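Local atomic coordinates of DUF4621 domain-containing protein (Parabacteroides distasonis, PDB entry 4H3W), a protein that is of unknown function but is probably secreted and is built from two beta-barrel domains. Residues R214-F219 with A292-L297; I249-M254 with I263-Q268; S232-G237 with E276-I281. One frame throughout, in Å; residues are numbered along the deposited sequence.

Interaction 1: residues R214-F219 with A292-L297; sequences RIEDAF and ARHIDL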
loop_
_atom_site.group_PDB
_atom_site.type_symbol
_atom_site.label_atom_id
_atom_site.label_comp_id
_atom_site.label_asym_id
_atom_site.label_seq_id
_atom_site.Cartn_x
_atom_site.Cartn_y
_atom_site.Cartn_z
ATOM N N ARG A 214 4.933 10.641 14.923
ATOM C CA ARG A 214 5.441 11.085 16.214
ATOM C C ARG A 214 5.549 12.595 16.245
ATOM O O ARG A 214 6.146 13.195 15.368
ATOM C CB ARG A 214 6.819 10.440 16.469
ATOM C CG ARG A 214 7.648 11.064 17.581
ATOM C CD ARG A 214 6.940 11.074 18.925
ATOM N NE ARG A 214 6.619 9.736 19.409
ATOM C CZ ARG A 214 7.299 9.068 20.329
ATOM N NH1 ARG A 214 8.400 9.573 20.886
ATOM N NH2 ARG A 214 6.858 7.882 20.719
ATOM N N ILE A 215 4.924 13.211 17.244
ATOM C CA ILE A 215 5.174 14.607 17.568
ATOM C C ILE A 215 5.969 14.579 18.868
ATOM O O ILE A 215 5.445 14.247 19.935
ATOM C CB ILE A 215 3.879 15.429 17.697
ATOM C CG1 ILE A 215 3.078 15.368 16.391
ATOM C CG2 ILE A 215 4.194 16.880 18.055
ATOM C CD1 ILE A 215 2.249 14.111 16.240
ATOM N N GLU A 216 7.267 14.851 18.733
ATOM C CA GLU A 216 8.247 14.793 19.799
ATOM C C GLU A 216 8.212 16.057 20.632
ATOM O O GLU A 216 8.111 17.143 20.102
ATOM C CB GLU A 216 9.646 14.636 19.179
ATOM C CG GLU A 216 10.732 14.179 20.135
ATOM C CD GLU A 216 10.683 12.695 20.458
ATOM O OE1 GLU A 216 9.860 11.963 19.899
ATOM O OE2 GLU A 216 11.488 12.260 21.296
ATOM N N ASP A 217 8.270 15.902 21.939
ATOM C CA ASP A 217 8.271 17.029 22.873
ATOM C C ASP A 217 7.048 17.947 22.696
ATOM O O ASP A 217 7.150 19.154 22.672
ATOM C CB ASP A 217 9.596 17.795 22.735
ATOM C CG ASP A 217 10.782 16.946 23.143
ATOM O OD1 ASP A 217 10.683 16.263 24.183
ATOM O OD2 ASP A 217 11.795 16.957 22.428
ATOM N N ALA A 218 5.883 17.331 22.626
ATOM C CA ALA A 218 4.624 18.064 22.582
ATOM C C ALA A 218 4.376 18.801 23.883
ATOM O O ALA A 218 3.800 19.880 23.893
ATOM C CB ALA A 218 3.474 17.097 22.290
ATOM N N PHE A 219 4.817 18.213 24.988
ATOM C CA PHE A 219 4.645 18.786 26.308
ATOM C C PHE A 219 5.999 18.918 26.969
ATOM O O PHE A 219 6.792 17.972 26.951
ATOM C CB PHE A 219 3.794 17.886 27.154
ATOM C CG PHE A 219 2.513 17.491 26.486
ATOM C CD1 PHE A 219 1.413 18.315 26.552
ATOM C CD2 PHE A 219 2.425 16.296 25.779
ATOM C CE1 PHE A 219 0.212 17.929 25.967
ATOM C CE2 PHE A 219 1.230 15.914 25.158
ATOM C CZ PHE A 219 0.124 16.743 25.254
ATOM N N ALA A 292 2.958 13.319 30.494
ATOM C CA ALA A 292 2.943 13.426 29.045
ATOM C C ALA A 292 4.170 14.184 28.496
ATOM O O ALA A 292 4.567 15.217 29.037
ATOM C CB ALA A 292 1.641 14.102 28.594
ATOM N N ARG A 293 4.781 13.661 27.445
ATOM C CA ARG A 293 5.868 14.347 26.729
ATOM C C ARG A 293 5.715 14.374 25.205
ATOM O O ARG A 293 5.965 15.399 24.595
ATOM C CB ARG A 293 7.223 13.700 27.071
ATOM C CG ARG A 293 7.575 13.713 28.558
ATOM C CD ARG A 293 7.929 15.103 29.042
ATOM N NE ARG A 293 8.356 15.059 30.429
ATOM C CZ ARG A 293 7.546 15.001 31.483
ATOM N NH1 ARG A 293 6.233 14.996 31.350
ATOM N NH2 ARG A 293 8.066 14.965 32.683
ATOM N N HIS A 294 5.330 13.244 24.605
ATOM C CA HIS A 294 5.217 13.093 23.186
ATOM C C HIS A 294 3.796 12.659 22.842
ATOM O O HIS A 294 3.074 12.131 23.681
ATOM C CB HIS A 294 6.203 12.024 22.661
ATOM C CG HIS A 294 7.546 12.094 23.311
ATOM N ND1 HIS A 294 8.350 13.201 23.199
ATOM C CD2 HIS A 294 8.223 11.212 24.089
ATOM C CE1 HIS A 294 9.462 13.010 23.884
ATOM N NE2 HIS A 294 9.411 11.809 24.429
ATOM N N ILE A 295 3.472 12.827 21.571
ATOM C CA ILE A 295 2.239 12.309 21.015
ATOM C C ILE A 295 2.563 11.341 19.880
ATOM O O ILE A 295 3.357 11.662 18.997
ATOM C CB ILE A 295 1.347 13.462 20.539
ATOM C CG1 ILE A 295 0.867 14.292 21.747
ATOM C CG2 ILE A 295 0.125 12.969 19.783
ATOM C CD1 ILE A 295 0.261 15.603 21.350
ATOM N N ASP A 296 1.942 10.165 19.927
ATOM C CA ASP A 296 1.843 9.299 18.753
ATOM C C ASP A 296 0.430 9.373 18.161
ATOM O O ASP A 296 -0.548 9.136 18.875
ATOM C CB ASP A 296 2.157 7.853 19.103
ATOM C CG ASP A 296 3.650 7.560 19.118
ATOM O OD1 ASP A 296 4.420 8.237 18.416
ATOM O OD2 ASP A 296 4.031 6.618 19.798
ATOM N N LEU A 297 0.344 9.725 16.881
ATOM C CA LEU A 297 -0.901 9.674 16.098
ATOM C C LEU A 297 -0.892 8.378 15.323
ATOM O O LEU A 297 -0.041 8.183 14.442
ATOM C CB LEU A 297 -0.994 10.849 15.159
ATOM C CG LEU A 297 -0.970 12.254 15.765
ATOM C CD1 LEU A 297 -1.054 13.336 14.712
ATOM C CD2 LEU A 297 -2.124 12.371 16.761
#

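Interaction 2: residues I249-M254 with I263-Q268; sequences IEMVIM and IQFPAQ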
loop_
_atom_site.group_PDB
_atom_site.type_symbol
_atom_site.label_atom_id
_atom_site.label_comp_id
_atom_site.label_asym_id
_atom_site.label_seq_id
_atom_site.Cartn_x
_atom_site.Cartn_y
_atom_site.Cartn_z
ATOM N N ILE A 249 -7.935 8.719 13.200
ATOM C CA ILE A 249 -6.778 9.064 13.988
ATOM C C ILE A 249 -7.020 8.690 15.440
ATOM O O ILE A 249 -7.935 9.192 16.100
ATOM C CB ILE A 249 -6.426 10.552 13.870
ATOM C CG1 ILE A 249 -6.125 10.903 12.420
ATOM C CG2 ILE A 249 -5.254 10.900 14.785
ATOM C CD1 ILE A 249 -6.142 12.384 12.146
ATOM N N GLU A 250 -6.120 7.855 15.937
ATOM C CA GLU A 250 -6.098 7.438 17.327
ATOM C C GLU A 250 -4.870 8.051 17.986
ATOM O O GLU A 250 -3.752 7.800 17.556
ATOM C CB GLU A 250 -6.069 5.916 17.392
ATOM C CG GLU A 250 -6.030 5.285 18.780
ATOM C CD GLU A 250 -5.605 3.789 18.761
ATOM O OE1 GLU A 250 -4.953 3.327 17.777
ATOM O OE2 GLU A 250 -5.931 3.070 19.738
HETATM N N MSE A 251 -5.084 8.810 19.051
HETATM C CA MSE A 251 -4.008 9.532 19.716
HETATM C C MSE A 251 -3.494 8.774 20.917
HETATM O O MSE A 251 -4.273 8.349 21.792
HETATM C CB MSE A 251 -4.544 10.908 20.147
HETATM C CG MSE A 251 -3.500 11.628 20.990
HETATM SE SE MSE A 251 -3.960 13.524 21.248
HETATM C CE MSE A 251 -3.629 14.168 19.439
ATOM N N VAL A 252 -2.173 8.614 20.992
ATOM C CA VAL A 252 -1.542 8.054 22.165
ATOM C C VAL A 252 -0.575 9.056 22.746
ATOM O O VAL A 252 0.258 9.630 22.056
ATOM C CB VAL A 252 -0.802 6.730 21.874
ATOM C CG1 VAL A 252 -0.303 6.093 23.179
ATOM C CG2 VAL A 252 -1.708 5.767 21.104
ATOM N N ILE A 253 -0.699 9.258 24.051
ATOM C CA ILE A 253 0.168 10.148 24.766
ATOM C C ILE A 253 1.260 9.292 25.371
ATOM O O ILE A 253 0.948 8.351 26.066
ATOM C CB ILE A 253 -0.589 10.898 25.886
ATOM C CG1 ILE A 253 -1.836 11.618 25.342
ATOM C CG2 ILE A 253 0.345 11.871 26.594
ATOM C CD1 ILE A 253 -1.530 12.691 24.348
HETATM N N MSE A 254 2.520 9.675 25.133
HETATM C CA MSE A 254 3.693 8.927 25.568
HETATM C C MSE A 254 4.517 9.707 26.574
HETATM O O MSE A 254 4.692 10.926 26.465
HETATM C CB MSE A 254 4.613 8.672 24.379
HETATM C CG MSE A 254 3.978 7.968 23.179
HETATM SE SE MSE A 254 3.748 6.089 23.661
HETATM C CE MSE A 254 5.333 5.281 22.765
ATOM N N ILE A 263 -4.390 6.980 29.130
ATOM C CA ILE A 263 -5.513 7.814 28.743
ATOM C C ILE A 263 -5.914 7.436 27.321
ATOM O O ILE A 263 -5.044 7.323 26.410
ATOM C CB ILE A 263 -5.158 9.311 28.898
ATOM C CG1 ILE A 263 -6.264 10.185 28.320
ATOM C CG2 ILE A 263 -3.837 9.617 28.215
ATOM C CD1 ILE A 263 -6.095 11.639 28.683
ATOM N N GLN A 264 -7.210 7.186 27.144
ATOM C CA GLN A 264 -7.737 6.881 25.844
ATOM C C GLN A 264 -8.751 7.911 25.383
ATOM O O GLN A 264 -9.337 8.605 26.180
ATOM C CB GLN A 264 -8.364 5.476 25.864
ATOM C CG GLN A 264 -7.312 4.405 26.178
ATOM C CD GLN A 264 -7.096 4.246 27.652
ATOM O OE1 GLN A 264 -8.047 4.317 28.424
ATOM N NE2 GLN A 264 -5.840 4.077 28.066
ATOM N N PHE A 265 -8.933 7.985 24.078
ATOM C CA PHE A 265 -9.890 8.881 23.452
ATOM C C PHE A 265 -10.601 8.231 22.262
ATOM O O PHE A 265 -10.031 7.357 21.605
ATOM C CB PHE A 265 -9.214 10.116 22.882
ATOM C CG PHE A 265 -8.095 10.712 23.703
ATOM C CD1 PHE A 265 -6.774 10.296 23.544
ATOM C CD2 PHE A 265 -8.333 11.799 24.505
ATOM C CE1 PHE A 265 -5.733 10.896 24.265
ATOM C CE2 PHE A 265 -7.303 12.424 25.205
ATOM C CZ PHE A 265 -6.004 11.959 25.094
ATOM N N PRO A 266 -11.856 8.643 21.984
ATOM C CA PRO A 266 -12.489 8.205 20.732
ATOM C C PRO A 266 -11.592 8.580 19.560
ATOM O O PRO A 266 -10.956 9.637 19.585
ATOM C CB PRO A 266 -13.828 8.965 20.706
ATOM C CG PRO A 266 -14.083 9.339 22.128
ATOM C CD PRO A 266 -12.760 9.444 22.839
ATOM N N ALA A 267 -11.466 7.686 18.586
ATOM C CA ALA A 267 -10.751 8.007 17.384
ATOM C C ALA A 267 -11.423 9.185 16.668
ATOM O O ALA A 267 -12.613 9.447 16.850
ATOM C CB ALA A 267 -10.685 6.793 16.472
ATOM N N GLN A 268 -10.661 9.941 15.917
ATOM C CA GLN A 268 -11.201 11.062 15.158
ATOM C C GLN A 268 -11.039 10.873 13.657
ATOM O O GLN A 268 -9.928 10.674 13.192
ATOM C CB GLN A 268 -10.473 12.325 15.623
ATOM C CG GLN A 268 -10.880 12.752 17.023
ATOM C CD GLN A 268 -12.271 13.355 17.062
ATOM O OE1 GLN A 268 -12.480 14.488 16.683
ATOM N NE2 GLN A 268 -13.222 12.588 17.512
HETATM O O HOH W 1 -7.091 6.502 22.338
HETATM O O HOH W 2 -4.612 6.572 23.867
HETATM O O HOH W 3 -7.629 8.248 20.191
HETATM O O HOH W 4 -2.293 7.792 25.809
#

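Interaction 3: residues S232-G237 with E276-I281; sequences SARIYG and EVIFEI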
loop_
_atom_site.group_PDB
_atom_site.type_symbol
_atom_site.label_atom_id
_atom_site.label_comp_id
_atom_site.label_asym_id
_atom_site.label_seq_id
_atom_site.Cartn_x
_atom_site.Cartn_y
_atom_site.Cartn_z
ATOM N N SER A 232 -9.807 20.604 33.265
ATOM C CA SER A 232 -9.958 19.703 32.144
ATOM C C SER A 232 -9.402 20.377 30.893
ATOM O O SER A 232 -9.094 21.567 30.907
ATOM C CB SER A 232 -11.424 19.348 31.947
ATOM O OG SER A 232 -12.161 20.520 31.738
ATOM N N ALA A 233 -9.290 19.629 29.813
ATOM C CA ALA A 233 -8.648 20.175 28.613
ATOM C C ALA A 233 -9.051 19.435 27.377
ATOM O O ALA A 233 -9.725 18.426 27.435
ATOM C CB ALA A 233 -7.129 20.137 28.774
ATOM N N ARG A 234 -8.653 19.964 26.222
ATOM C CA ARG A 234 -8.785 19.229 24.996
ATOM C C ARG A 234 -7.603 19.531 24.110
ATOM O O ARG A 234 -6.987 20.615 24.173
ATOM C CB ARG A 234 -10.116 19.499 24.243
ATOM C CG ARG A 234 -10.507 20.936 23.968
ATOM C CD ARG A 234 -11.999 21.028 23.617
ATOM N NE ARG A 234 -12.348 22.159 22.753
ATOM C CZ ARG A 234 -12.476 23.423 23.156
ATOM N NH1 ARG A 234 -12.269 23.767 24.430
ATOM N NH2 ARG A 234 -12.798 24.358 22.274
ATOM N N ILE A 235 -7.297 18.547 23.294
ATOM C CA ILE A 235 -6.320 18.704 22.234
ATOM C C ILE A 235 -7.112 18.745 20.957
ATOM O O ILE A 235 -7.897 17.821 20.690
ATOM C CB ILE A 235 -5.325 17.569 22.218
ATOM C CG1 ILE A 235 -4.493 17.641 23.498
ATOM C CG2 ILE A 235 -4.451 17.650 20.965
ATOM C CD1 ILE A 235 -3.671 16.414 23.753
ATOM N N TYR A 236 -6.941 19.803 20.175
ATOM C CA TYR A 236 -7.801 19.975 19.011
ATOM C C TYR A 236 -7.140 20.769 17.925
ATOM O O TYR A 236 -6.134 21.412 18.150
ATOM C CB TYR A 236 -9.142 20.626 19.401
ATOM C CG TYR A 236 -9.130 22.124 19.711
ATOM C CD1 TYR A 236 -8.327 22.645 20.721
ATOM C CD2 TYR A 236 -9.971 23.001 19.018
ATOM C CE1 TYR A 236 -8.338 23.998 21.025
ATOM C CE2 TYR A 236 -9.989 24.359 19.311
ATOM C CZ TYR A 236 -9.172 24.853 20.315
ATOM O OH TYR A 236 -9.190 26.191 20.609
ATOM N N GLY A 237 -7.744 20.717 16.742
ATOM C CA GLY A 237 -7.321 21.541 15.608
ATOM C C GLY A 237 -7.611 20.931 14.249
ATOM O O GLY A 237 -8.350 19.943 14.136
ATOM N N GLU A 276 -11.617 18.685 11.230
ATOM C CA GLU A 276 -11.334 19.119 12.598
ATOM C C GLU A 276 -11.327 17.914 13.479
ATOM O O GLU A 276 -12.223 17.093 13.359
ATOM C CB GLU A 276 -12.433 20.048 13.126
ATOM C CG GLU A 276 -12.529 21.416 12.461
ATOM C CD GLU A 276 -11.543 22.432 13.026
ATOM O OE1 GLU A 276 -11.253 22.399 14.247
ATOM O OE2 GLU A 276 -11.067 23.276 12.243
ATOM N N VAL A 277 -10.338 17.810 14.371
ATOM C CA VAL A 277 -10.314 16.751 15.392
ATOM C C VAL A 277 -10.287 17.327 16.808
ATOM O O VAL A 277 -9.743 18.430 17.025
ATOM C CB VAL A 277 -9.115 15.827 15.186
ATOM C CG1 VAL A 277 -9.171 15.235 13.777
ATOM C CG2 VAL A 277 -7.798 16.544 15.431
ATOM N N ILE A 278 -10.873 16.584 17.750
ATOM C CA ILE A 278 -10.954 16.957 19.160
ATOM C C ILE A 278 -10.684 15.716 20.010
ATOM O O ILE A 278 -11.332 14.702 19.851
ATOM C CB ILE A 278 -12.332 17.577 19.527
ATOM C CG1 ILE A 278 -12.624 18.828 18.680
ATOM C CG2 ILE A 278 -12.401 17.952 21.004
ATOM C CD1 ILE A 278 -14.098 19.175 18.597
ATOM N N PHE A 279 -9.666 15.781 20.868
ATOM C CA PHE A 279 -9.402 14.749 21.840
ATOM C C PHE A 279 -9.583 15.313 23.255
ATOM O O PHE A 279 -8.783 16.176 23.716
ATOM C CB PHE A 279 -7.988 14.236 21.638
ATOM C CG PHE A 279 -7.747 13.662 20.243
ATOM C CD1 PHE A 279 -8.063 12.339 19.961
ATOM C CD2 PHE A 279 -7.282 14.475 19.227
ATOM C CE1 PHE A 279 -7.880 11.819 18.698
ATOM C CE2 PHE A 279 -7.047 13.951 17.963
ATOM C CZ PHE A 279 -7.359 12.617 17.702
ATOM N N GLU A 280 -10.637 14.901 23.944
ATOM C CA GLU A 280 -10.913 15.431 25.271
ATOM C C GLU A 280 -10.079 14.765 26.368
ATOM O O GLU A 280 -9.996 13.544 26.434
ATOM C CB GLU A 280 -12.399 15.259 25.637
ATOM C CG GLU A 280 -13.376 15.954 24.694
ATOM C CD GLU A 280 -13.601 17.434 24.978
ATOM O OE1 GLU A 280 -12.932 18.023 25.868
ATOM O OE2 GLU A 280 -14.467 18.015 24.289
ATOM N N ILE A 281 -9.559 15.579 27.284
ATOM C CA ILE A 281 -8.894 15.107 28.466
ATOM C C ILE A 281 -9.832 15.425 29.611
ATOM O O ILE A 281 -10.012 16.589 29.955
ATOM C CB ILE A 281 -7.539 15.799 28.668
ATOM C CG1 ILE A 281 -6.616 15.503 27.483
ATOM C CG2 ILE A 281 -6.886 15.357 29.970
ATOM C CD1 ILE A 281 -5.414 16.411 27.423
#

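Interaction 1: residues R214-F219 with A292-L297
Phe219 packs its ring against Ala292 and Ile295. Ala292 CB lies over one face of the ring, 4.1 Å from the Phe219 centroid, as a CH-pi contact. Phe219 CE2 meets Ile295 CG1 at 3.8 Å, and the two side chains cross at about a right angle. Val224 of helix 224-227 and Leu22 of a loop also touch the phenylalanine.

His294 is fixed by the turn that follows strand 208-215. Its ND1 accepts a straight bond from Asp217 N at 3.0 Å, with the donor in the ring plane. The Glu216 carboxylate stacks on the ring, the planes 19° apart, and Glu216 OE2 comes to 3.4 Å from His294 CE1. Arg293 CB covers the opposite face.

The Arg214 chain is bent twice, and its guanidinium grips Asp296 side-on. Arg214 NE reaches Asp296 OD1 at 2.8 Å, and Arg214 NH2 reaches Asp296 OD2 at 3.2 Å. Each donor lies well out of the carboxylate plane. Arg214 NH1 binds Glu216 OE1 at 3.0 Å and also Asn258 OD1. Arg214, Glu216 and Asp296 form a salt-bridge network. His294 CB lies over one face of the guanidinium. A leucine in place of Arg214 would probably leave Asp296 and Glu216 without their shared positive charge and let the Glu216 carboxylate turn away from the His294 ring.

Ile215 and Ile295 form a hydrogen-bonded antiparallel pair; Ile215 N binds Ile295 O at 2.8 Å. Arg293 and His294 both face Met254 of strand 246-254, which makes a classic beta bulge in this antiparallel sheet.

Interaction 2: residues I249-M254 with I263-Q268
Ile249 and Gln268 form a hydrogen-bonded antiparallel pair. Ile249 N binds Gln268 O, and Gln268 N binds Ile249 O, each at 2.8 Å.

Farther along, the backbones part and no longer bond to each other directly; side chains and water span the gap. Phe265 sets the edge of its ring against the strand, with CD1 3.6 Å from Met251 O. Ile253 CG1 lies near the same ring edge and 4.0 Å from Ile263 CG2. Met251, a selenomethionine, has its CG anti to the backbone N (chi1 173°) and 4.0 Å from Phe265 CE1. Its SE makes an oblique Met-aromatic contact, 4.9 Å from the Phe265 centroid. Phe279 of strand 274-281 touches Met251, and Ile281 touches Phe265.

This packing and the paired end are the close part of the contact. The backbones from Met251 to Ile253 are the loose side, bridged by water. One molecule accepts a hydrogen bond from Met251 N and donates one to Phe265 O at 2.9 Å. Another accepts from Ile253 N at 2.8 Å and also lies near Ile263 O.

The contact is thus an antiparallel bridge that gives way to a water-mediated seam in a beta-barrel domain.

Interaction 3: residues S232-G237 with E276-I281
The Phe279 ring turns its edge to the backbone of Ile235, with Phe279 CD2 3.7 Å from Ile235 O. Ile249, Met251 and Gln268 also touch the phenylalanine. On the other face of the sheet, Arg234 NH2 lies 4.0 Å above the Tyr236 ring plane, toward the rim. The Arg234 and Glu280 side chains lie side by side and point the same way, with guanidinium and carboxylate planes 33° apart. Their charged atoms do not meet: Arg234 NE is 4.9 Å from Glu280 OE2. Glu280 OE1 instead lies 3.6 Å from Arg234 CB.

Ile278 packs against Tyr236 and Arg234. Its CG1 meets Tyr236 CB at 4.0 Å, and its CG2 lies near Arg234 CD. On the buried face, Ile235 CD1 meets Ile281 CD1 at 4.1 Å, and Ala233 CB lies near the same methyl. Met286, Leu22 and Leu320 cover parts of this face.

The backbones form a regular antiparallel ladder. Ala233 pairs with Ile281, Ile235 with Phe279, and Gly237 with Val277, each by two hydrogen bonds. Phe279 N to Ile235 O, at 2.7 Å, is one of these. Between them, Arg234 and Tyr236 form non-hydrogen-bonded pairs with Glu280 and Ile278. Gly237 has a backbone shape in which a CB would be jammed against the carbonyl O of Tyr236.

Six backbone bonds therefore set the register, while apolar packing binds the inner face. The opposite charges of Arg234 and Glu280 are likely to add a modest attraction on the outer face, without a direct salt bridge.

Following the chain, residues 214-219 come first, then 232-237 and 249-254. Residues 263-268 then return to 249-254 in interaction 2, closing the shortest loop, with eight residues between its segments. Residues 276-281 next return to 232-237 in interaction 3, around interaction 2. Residues 292-297 return to 214-219 last, so interaction 1 encloses both. The three are nested and none cross. Interactions 1 and 2 share one antiparallel sheet, in which strands 294-302 and 246-254 are neighbours. Interaction 3 belongs to another sheet of the same region. Gln268 joins the two sheets through Ile278, Phe265 packs against Glu280, and Phe219 reaches Ile235 across the interior.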